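Local coordinates for DUF3829 domain-containing protein (PDB 3RH3), which is of unknown function but folds as an all-helical, DUF3829-like protein of a gut bacterium, probably made as a lipoprotein, at residues 135-140 against 174-179; 182-187 against 243-248. All coordinates share one frame; numbering follows the deposited sequence.

In the fold
Both contacts lie in a single all-helical chain, and they follow each other in sequence: interaction 1 is closed before interaction 2 begins. Interaction 1 joins the middle of the long helix 115-154 to helix 161-181, its centre about 3 Å from the centre of the chain. Interaction 2, its centre about 15 Å from that of interaction 1, lies just past the end of helix 161-181. Helix 161-181 thus runs from one contact to the other. The first bridges the regions matched to the two sequence families; the second joins the loop 182-187, which leads to helix 189-207, to the lead-in of helix 247-257, both within the C-terminal family region.

Interaction 1: residues 135-140 against 174-179; sequences YKQVIF and VQSIMN. With EDO (1,2-ethanediol), chain E.
Helices 135-140 and 174-179 run nearly antiparallel, at 167°, with their axes 10.7 Å apart and Gln137 level with Ser176. So wide a spacing suits long polar side chains, and Gln137 spans it with both ends of its amide. Its CG is anti to the backbone N (chi1 -171°) and the chain then bends at chi2. Gln137 OE1 accepts a bond of 3.0 Å from Asn179 ND2, which lies in the carbonyl plane on a lone pair, while Gln137 NE2 donates to Ser176 OG at 2.9 Å. The side chains of Gln137 and Asn179, coming from facing helices, pass one beside the other with their amide planes 36° apart. Within this all-helical fold the contact is a polar layer between helix 115-154 and helix 161-181, and its buried amides need such partners. Two lie on helix 115-154 itself: Asp141 also accepts from Gln137 NE2, and Ser133 OG bonds Asn179 OD1. In one of its two modelled positions Lys136 crosses Asn179 obliquely, and its NZ bonds the carbonyl of Ala33 and, at 3.1 Å from Lys136 NZ, O2 of an ethanediol probably taken up from the crystallisation liquor. Gln175, stretched straight, sets NE2 over the centre of the Phe140 ring, 3.8 Å above its plane; Leu26 of helix 10-32 touches both residues.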
ATOM      1  N   TYR A 135      -7.414  -5.597   3.978  1.00 34.83           N
ATOM      2  CA  TYR A 135      -7.410  -4.892   5.263  1.00 35.58           C
ATOM      3  C   TYR A 135      -6.400  -3.736   5.254  1.00 40.74           C
ATOM      4  O   TYR A 135      -6.740  -2.615   5.662  1.00 40.72           O
ATOM      5  CB  TYR A 135      -7.137  -5.844   6.427  1.00 37.62           C
ATOM      6  CG  TYR A 135      -8.356  -6.630   6.846  1.00 40.44           C
ATOM      7  CD1 TYR A 135      -9.541  -5.986   7.194  1.00 41.93           C
ATOM      8  CD2 TYR A 135      -8.308  -8.015   6.963  1.00 42.54           C
ATOM      9  CE1 TYR A 135     -10.664  -6.706   7.603  1.00 42.35           C
ATOM     10  CE2 TYR A 135      -9.418  -8.744   7.382  1.00 44.22           C
ATOM     11  CZ  TYR A 135     -10.599  -8.089   7.689  1.00 52.10           C
ATOM     12  OH  TYR A 135     -11.684  -8.830   8.105  1.00 55.58           O
ATOM     13  N   LYS A 136      -5.181  -4.021   4.745  1.00 35.74           N
ATOM     14  CA  LYS A 136      -4.121  -3.045   4.613  0.67 34.44           C
ATOM     15  C   LYS A 136      -4.593  -1.901   3.706  1.00 39.59           C
ATOM     16  O   LYS A 136      -4.398  -0.731   4.046  1.00 39.60           O
ATOM     17  CB  LYS A 136      -2.858  -3.730   4.067  0.67 35.76           C
ATOM     18  CG  LYS A 136      -1.620  -2.837   4.051  0.67 43.98           C
ATOM     19  CD  LYS A 136      -0.334  -3.601   3.715  0.67 45.82           C
ATOM     20  CE  LYS A 136      -0.283  -4.122   2.305  0.67 38.61           C
ATOM     21  NZ  LYS A 136       1.068  -4.623   1.927  0.67 45.77           N
ATOM     22  N   GLN A 137      -5.261  -2.231   2.579  1.00 36.54           N
ATOM     23  CA  GLN A 137      -5.786  -1.243   1.655  1.00 35.83           C
ATOM     24  C   GLN A 137      -6.872  -0.395   2.310  1.00 39.46           C
ATOM     25  O   GLN A 137      -6.870   0.823   2.142  1.00 40.22           O
ATOM     26  CB  GLN A 137      -6.328  -1.913   0.384  1.00 37.26           C
ATOM     27  CG  GLN A 137      -6.702  -0.916  -0.728  1.00 43.49           C
ATOM     28  CD  GLN A 137      -5.522  -0.061  -1.125  1.00 55.33           C
ATOM     29  OE1 GLN A 137      -4.419  -0.560  -1.328  1.00 49.72           O
ATOM     30  NE2 GLN A 137      -5.697   1.259  -1.134  1.00 50.07           N
ATOM     31  N   VAL A 138      -7.803  -1.023   3.042  1.00 35.38           N
ATOM     32  CA  VAL A 138      -8.871  -0.297   3.746  1.00 35.31           C
ATOM     33  C   VAL A 138      -8.222   0.709   4.762  1.00 36.64           C
ATOM     34  O   VAL A 138      -8.633   1.867   4.782  1.00 35.30           O
ATOM     35  CB  VAL A 138      -9.909  -1.240   4.417  1.00 40.54           C
ATOM     36  CG1 VAL A 138     -10.910  -0.457   5.266  1.00 40.35           C
ATOM     37  CG2 VAL A 138     -10.650  -2.086   3.369  1.00 40.92           C
ATOM     38  N   ILE A 139      -7.155   0.309   5.482  1.00 32.83           N
ATOM     39  CA  ILE A 139      -6.483   1.195   6.457  1.00 34.05           C
ATOM     40  C   ILE A 139      -5.895   2.404   5.739  1.00 38.71           C
ATOM     41  O   ILE A 139      -6.090   3.523   6.209  1.00 35.84           O
ATOM     42  CB  ILE A 139      -5.427   0.455   7.329  1.00 37.67           C
ATOM     43  CG1 ILE A 139      -6.105  -0.626   8.211  1.00 38.25           C
ATOM     44  CG2 ILE A 139      -4.588   1.431   8.195  1.00 36.77           C
ATOM     45  CD1 ILE A 139      -5.171  -1.783   8.594  1.00 46.11           C
ATOM     46  N   PHE A 140      -5.214   2.183   4.580  1.00 38.35           N
ATOM     47  CA  PHE A 140      -4.650   3.284   3.815  1.00 37.63           C
ATOM     48  C   PHE A 140      -5.765   4.155   3.234  1.00 38.16           C
ATOM     49  O   PHE A 140      -5.625   5.371   3.269  1.00 36.82           O
ATOM     50  CB  PHE A 140      -3.646   2.808   2.743  1.00 39.54           C
ATOM     51  CG  PHE A 140      -2.309   2.393   3.335  1.00 42.68           C
ATOM     52  CD1 PHE A 140      -1.527   3.304   4.048  1.00 47.03           C
ATOM     53  CD2 PHE A 140      -1.835   1.089   3.186  1.00 45.81           C
ATOM     54  CE1 PHE A 140      -0.300   2.911   4.624  1.00 49.24           C
ATOM     55  CE2 PHE A 140      -0.603   0.700   3.743  1.00 49.83           C
ATOM     56  CZ  PHE A 140       0.156   1.614   4.462  1.00 48.75           C
ATOM     57  N   VAL A 174       0.135   5.011  -6.301  1.00 31.13           N
ATOM     58  CA  VAL A 174       1.080   4.014  -6.779  1.00 31.19           C
ATOM     59  C   VAL A 174       1.108   2.818  -5.792  1.00 33.98           C
ATOM     60  O   VAL A 174       1.046   1.648  -6.214  1.00 32.03           O
ATOM     61  CB  VAL A 174       2.499   4.610  -7.041  1.00 35.46           C
ATOM     62  CG1 VAL A 174       3.555   3.510  -7.171  1.00 34.60           C
ATOM     63  CG2 VAL A 174       2.502   5.510  -8.281  1.00 35.39           C
ATOM     64  N   GLN A 175       1.183   3.132  -4.490  1.00 32.16           N
ATOM     65  CA  GLN A 175       1.209   2.150  -3.405  1.00 31.98           C
ATOM     66  C   GLN A 175      -0.074   1.280  -3.457  1.00 33.94           C
ATOM     67  O   GLN A 175       0.026   0.059  -3.317  1.00 32.72           O
ATOM     68  CB  GLN A 175       1.353   2.879  -2.065  1.00 33.65           C
ATOM     69  CG  GLN A 175       1.212   1.987  -0.838  1.00 50.95           C
ATOM     70  CD  GLN A 175       1.403   2.755   0.443  1.00 74.49           C
ATOM     71  OE1 GLN A 175       2.411   2.605   1.124  1.00 72.07           O
ATOM     72  NE2 GLN A 175       0.458   3.611   0.789  1.00 70.99           N
ATOM     73  N   SER A 176      -1.257   1.899  -3.681  1.00 30.66           N
ATOM     74  CA  SER A 176      -2.525   1.145  -3.828  1.00 32.16           C
ATOM     75  C   SER A 176      -2.462   0.193  -5.049  1.00 35.66           C
ATOM     76  O   SER A 176      -2.861  -0.976  -4.946  1.00 36.06           O
ATOM     77  CB  SER A 176      -3.719   2.087  -3.981  1.00 36.39           C
ATOM     78  OG  SER A 176      -3.926   2.828  -2.792  1.00 46.89           O
ATOM     79  N   ILE A 177      -1.916   0.682  -6.179  1.00 30.90           N
ATOM     80  CA  ILE A 177      -1.791  -0.148  -7.399  1.00 30.51           C
ATOM     81  C   ILE A 177      -0.870  -1.356  -7.126  1.00 35.34           C
ATOM     82  O   ILE A 177      -1.197  -2.488  -7.536  1.00 33.67           O
ATOM     83  CB  ILE A 177      -1.314   0.676  -8.624  1.00 32.94           C
ATOM     84  CG1 ILE A 177      -2.342   1.772  -8.963  1.00 33.03           C
ATOM     85  CG2 ILE A 177      -1.097  -0.229  -9.842  1.00 32.99           C
ATOM     86  CD1 ILE A 177      -1.820   2.911  -9.795  1.00 36.25           C
HETATM   87  N   MSE A 178       0.275  -1.112  -6.425  1.00 32.57           N
HETATM   88  CA  MSE A 178       1.234  -2.176  -6.116  1.00 32.25           C
HETATM   89  C   MSE A 178       0.595  -3.193  -5.187  1.00 36.08           C
HETATM   90  O   MSE A 178       0.767  -4.392  -5.394  1.00 34.91           O
HETATM   91  CB  MSE A 178       2.527  -1.599  -5.529  1.00 33.65           C
HETATM   92  CG  MSE A 178       3.418  -0.977  -6.630  1.00 39.02           C
HETATM   93 SE   MSE A 178       4.161  -2.373  -7.776  0.75 44.36          SE
HETATM   94  CE  MSE A 178       5.657  -2.782  -6.684  1.00 42.80           C
ATOM     95  N   ASN A 179      -0.189  -2.720  -4.218  1.00 34.05           N
ATOM     96  CA  ASN A 179      -0.919  -3.592  -3.297  1.00 34.41           C
ATOM     97  C   ASN A 179      -1.909  -4.490  -4.051  1.00 34.95           C
ATOM     98  O   ASN A 179      -1.978  -5.688  -3.769  1.00 34.26           O
ATOM     99  CB  ASN A 179      -1.654  -2.779  -2.229  1.00 37.94           C
ATOM    100  CG  ASN A 179      -2.269  -3.631  -1.147  1.00 49.03           C
ATOM    101  OD1 ASN A 179      -1.667  -4.570  -0.633  1.00 48.68           O
ATOM    102  ND2 ASN A 179      -3.506  -3.372  -0.826  1.00 46.84           N
TER
HETATM  103  C1  EDO E 295      -0.144  -9.465   1.568  1.00 57.77           C
HETATM  104  O1  EDO E 295      -1.240 -10.387   1.479  1.00 54.31           O
HETATM  105  C2  EDO E 295      -0.586  -8.075   2.021  1.00 57.01           C
HETATM  106  O2  EDO E 295      -0.423  -7.145   0.937  1.00 61.50           O

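Interaction 2: residues 182-187 against 243-248; sequences SRKHAM and GAYSDK. With EDO (1,2-ethanediol), chain D.
A type II beta turn, Arg183 to Ala186, in the loop between helices 161-181 and 189-207 packs here against the residues that lead into helix 247-257. The turn is closed by Ala186 N bonding Arg183 O at 2.9 Å, and His185 takes the positive phi of its third position. Tyr245 lies between the two segments: its CG stands anti to the backbone N (chi1 166°), and its ring lies against the backbone of Ser182 to Lys184. Lys184 N sits 4.0 Å over one face of the Tyr245 ring, offset toward the rim, while Lys184 CB touches Tyr245 CD2 at 3.6 Å. A tyrosine suits the place because the flat ring packs on backbone and aliphatic chain while Tyr245 OH bonds Asp247 OD1 at 2.7 Å, from above the carboxylate plane. An alanine here would probably leave the backbone of Ser182 to Lys184 without its ring cover and Asp247 OD1 without its hydroxyl mate. The lysine chain runs on past Tyr245 CE2, and its NZ pairs with Glu46 of helix 35-46; Asp247 is near but beyond salt-bridge distance. Ser246, at the N-cap position, bonds the backbone N of Glu249 through its OG. An ethanediol, probably from the crystallisation liquor, bridges the two segments: its O2 accepts from His185 N and donates to Tyr245 O. Met187, modelled as selenomethionine, has the unbranched apolar chain that can lie close on backbone: its CB is 3.7 Å from Tyr245 N, and its SE is 3.8 Å from Ala244 C. A bend at chi3 (70°) turns Met187 CE to 3.7 Å from Gly243 C.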
ATOM      1  N   SER A 182       0.251  -6.992  -6.129  1.00 31.70           N
ATOM      2  CA  SER A 182       0.991  -7.903  -5.237  1.00 34.51           C
ATOM      3  C   SER A 182       0.229  -9.171  -4.767  1.00 40.20           C
ATOM      4  O   SER A 182       0.780  -9.949  -4.003  1.00 42.38           O
ATOM      5  CB  SER A 182       1.440  -7.135  -3.994  1.00 39.42           C
ATOM      6  OG  SER A 182       0.466  -7.060  -2.957  1.00 50.84           O
ATOM      7  N   ARG A 183      -1.021  -9.341  -5.150  1.00 37.55           N
ATOM      8  CA  ARG A 183      -1.850 -10.444  -4.701  1.00 37.99           C
ATOM      9  C   ARG A 183      -1.602 -11.668  -5.566  1.00 42.66           C
ATOM     10  O   ARG A 183      -2.266 -11.882  -6.585  1.00 44.26           O
ATOM     11  CB  ARG A 183      -3.335 -10.040  -4.702  1.00 38.95           C
ATOM     12  CG  ARG A 183      -3.615  -8.864  -3.799  1.00 40.04           C
ATOM     13  CD  ARG A 183      -4.990  -8.296  -3.989  1.00 43.52           C
ATOM     14  NE  ARG A 183      -5.127  -7.146  -3.108  1.00 38.51           N
ATOM     15  CZ  ARG A 183      -6.264  -6.544  -2.799  1.00 53.04           C
ATOM     16  NH1 ARG A 183      -7.411  -6.975  -3.312  1.00 55.11           N
ATOM     17  NH2 ARG A 183      -6.268  -5.515  -1.964  1.00 39.16           N
ATOM     18  N   LYS A 184      -0.606 -12.445  -5.168  1.00 37.93           N
ATOM     19  CA  LYS A 184      -0.222 -13.693  -5.803  1.00 38.31           C
ATOM     20  C   LYS A 184      -1.441 -14.611  -5.855  1.00 44.27           C
ATOM     21  O   LYS A 184      -2.158 -14.729  -4.870  1.00 43.52           O
ATOM     22  CB  LYS A 184       0.933 -14.305  -5.011  1.00 40.40           C
ATOM     23  CG  LYS A 184       1.417 -15.646  -5.470  1.00 45.48           C
ATOM     24  CD  LYS A 184       2.757 -15.942  -4.821  1.00 51.81           C
ATOM     25  CE  LYS A 184       3.067 -17.412  -4.889  1.00 61.01           C
ATOM     26  NZ  LYS A 184       3.328 -17.857  -6.278  1.00 62.90           N
ATOM     27  N   HIS A 185      -1.718 -15.174  -7.051  1.00 43.93           N
ATOM     28  CA  HIS A 185      -2.857 -16.045  -7.361  1.00 45.31           C
ATOM     29  C   HIS A 185      -4.184 -15.263  -7.475  1.00 47.45           C
ATOM     30  O   HIS A 185      -5.235 -15.884  -7.659  1.00 49.22           O
ATOM     31  CB  HIS A 185      -2.992 -17.167  -6.332  1.00 48.34           C
ATOM     32  CG  HIS A 185      -3.584 -18.425  -6.874  1.00 54.06           C
ATOM     33  ND1 HIS A 185      -2.849 -19.284  -7.664  1.00 57.58           N
ATOM     34  CD2 HIS A 185      -4.813 -18.956  -6.670  1.00 57.13           C
ATOM     35  CE1 HIS A 185      -3.654 -20.303  -7.929  1.00 58.73           C
ATOM     36  NE2 HIS A 185      -4.846 -20.152  -7.346  1.00 58.70           N
ATOM     37  N   ALA A 186      -4.146 -13.910  -7.422  1.00 40.15           N
ATOM     38  CA  ALA A 186      -5.377 -13.120  -7.442  1.00 38.55           C
ATOM     39  C   ALA A 186      -5.149 -11.652  -7.825  1.00 41.36           C
ATOM     40  O   ALA A 186      -5.814 -10.772  -7.292  1.00 41.68           O
ATOM     41  CB  ALA A 186      -6.045 -13.189  -6.069  1.00 38.95           C
HETATM   42  N   MSE A 187      -4.252 -11.386  -8.767  1.00 37.07           N
HETATM   43  CA  MSE A 187      -3.986 -10.024  -9.266  1.00 33.31           C
HETATM   44  C   MSE A 187      -5.323  -9.368  -9.700  1.00 41.18           C
HETATM   45  O   MSE A 187      -6.056  -9.919 -10.512  1.00 43.08           O
HETATM   46  CB  MSE A 187      -3.003 -10.093 -10.432  1.00 32.13           C
HETATM   47  CG  MSE A 187      -2.481  -8.729 -10.822  1.00 33.76           C
HETATM   48 SE   MSE A 187      -2.026  -8.700 -12.656  0.75 36.40          SE
HETATM   49  CE  MSE A 187      -3.856  -8.806 -13.388  1.00 34.44           C
ATOM     50  N   GLY A 243      -2.307 -10.772 -16.958  1.00 39.84           N
ATOM     51  CA  GLY A 243      -3.488 -11.291 -16.279  1.00 40.49           C
ATOM     52  C   GLY A 243      -3.197 -12.049 -15.003  1.00 44.10           C
ATOM     53  O   GLY A 243      -4.111 -12.624 -14.410  1.00 44.19           O
ATOM     54  N   ALA A 244      -1.928 -12.054 -14.567  1.00 39.71           N
ATOM     55  CA  ALA A 244      -1.539 -12.751 -13.347  1.00 39.74           C
ATOM     56  C   ALA A 244      -0.298 -12.138 -12.732  1.00 42.55           C
ATOM     57  O   ALA A 244       0.546 -11.591 -13.442  1.00 41.87           O
ATOM     58  CB  ALA A 244      -1.303 -14.224 -13.632  1.00 41.28           C
ATOM     59  N   TYR A 245      -0.192 -12.242 -11.401  1.00 37.84           N
ATOM     60  CA  TYR A 245       0.949 -11.788 -10.633  1.00 35.32           C
ATOM     61  C   TYR A 245       2.180 -12.589 -11.017  1.00 40.18           C
ATOM     62  O   TYR A 245       2.121 -13.819 -11.153  1.00 40.72           O
ATOM     63  CB  TYR A 245       0.661 -11.952  -9.135  1.00 35.83           C
ATOM     64  CG  TYR A 245       1.891 -11.840  -8.249  1.00 34.84           C
ATOM     65  CD1 TYR A 245       2.300 -10.609  -7.743  1.00 33.66           C
ATOM     66  CD2 TYR A 245       2.648 -12.966  -7.925  1.00 35.93           C
ATOM     67  CE1 TYR A 245       3.413 -10.507  -6.909  1.00 34.05           C
ATOM     68  CE2 TYR A 245       3.764 -12.875  -7.098  1.00 36.33           C
ATOM     69  CZ  TYR A 245       4.152 -11.639  -6.605  1.00 40.13           C
ATOM     70  OH  TYR A 245       5.254 -11.537  -5.802  1.00 41.70           O
ATOM     71  N   SER A 246       3.299 -11.889 -11.159  1.00 36.45           N
ATOM     72  CA  SER A 246       4.592 -12.475 -11.468  1.00 37.05           C
ATOM     73  C   SER A 246       5.566 -12.057 -10.376  1.00 40.98           C
ATOM     74  O   SER A 246       5.656 -10.861 -10.086  1.00 36.83           O
ATOM     75  CB  SER A 246       5.054 -11.991 -12.841  1.00 39.55           C
ATOM     76  OG  SER A 246       6.434 -12.218 -13.049  1.00 50.93           O
ATOM     77  N   ASP A 247       6.315 -13.016  -9.767  1.00 40.96           N
ATOM     78  CA  ASP A 247       7.312 -12.626  -8.749  1.00 42.00           C
ATOM     79  C   ASP A 247       8.396 -11.741  -9.395  1.00 45.76           C
ATOM     80  O   ASP A 247       8.808 -10.748  -8.790  1.00 44.96           O
ATOM     81  CB  ASP A 247       7.937 -13.847  -8.052  1.00 46.52           C
ATOM     82  CG  ASP A 247       7.092 -14.405  -6.915  1.00 69.72           C
ATOM     83  OD1 ASP A 247       6.847 -13.661  -5.931  1.00 70.53           O
ATOM     84  OD2 ASP A 247       6.701 -15.598  -6.989  1.00 80.78           O
ATOM     85  N   LYS A 248       8.777 -12.063 -10.658  1.00 42.88           N
ATOM     86  CA  LYS A 248       9.786 -11.345 -11.439  1.00 43.12           C
ATOM     87  C   LYS A 248       9.356  -9.879 -11.687  1.00 45.70           C
ATOM     88  O   LYS A 248      10.180  -8.973 -11.540  1.00 44.83           O
ATOM     89  CB  LYS A 248      10.066 -12.066 -12.767  1.00 46.04           C
ATOM     90  CG  LYS A 248      11.278 -11.514 -13.519  1.00 59.69           C
ATOM     91  CD  LYS A 248      11.736 -12.429 -14.652  1.00 69.35           C
TER
HETATM   92  C1  EDO D 294       1.228 -17.619  -8.894  1.00 49.92           C
HETATM   93  O1  EDO D 294       0.291 -18.044  -7.888  1.00 54.04           O
HETATM   94  C2  EDO D 294       1.334 -16.094  -8.976  1.00 47.79           C
HETATM   95  O2  EDO D 294       0.156 -15.410  -9.474  1.00 41.96           O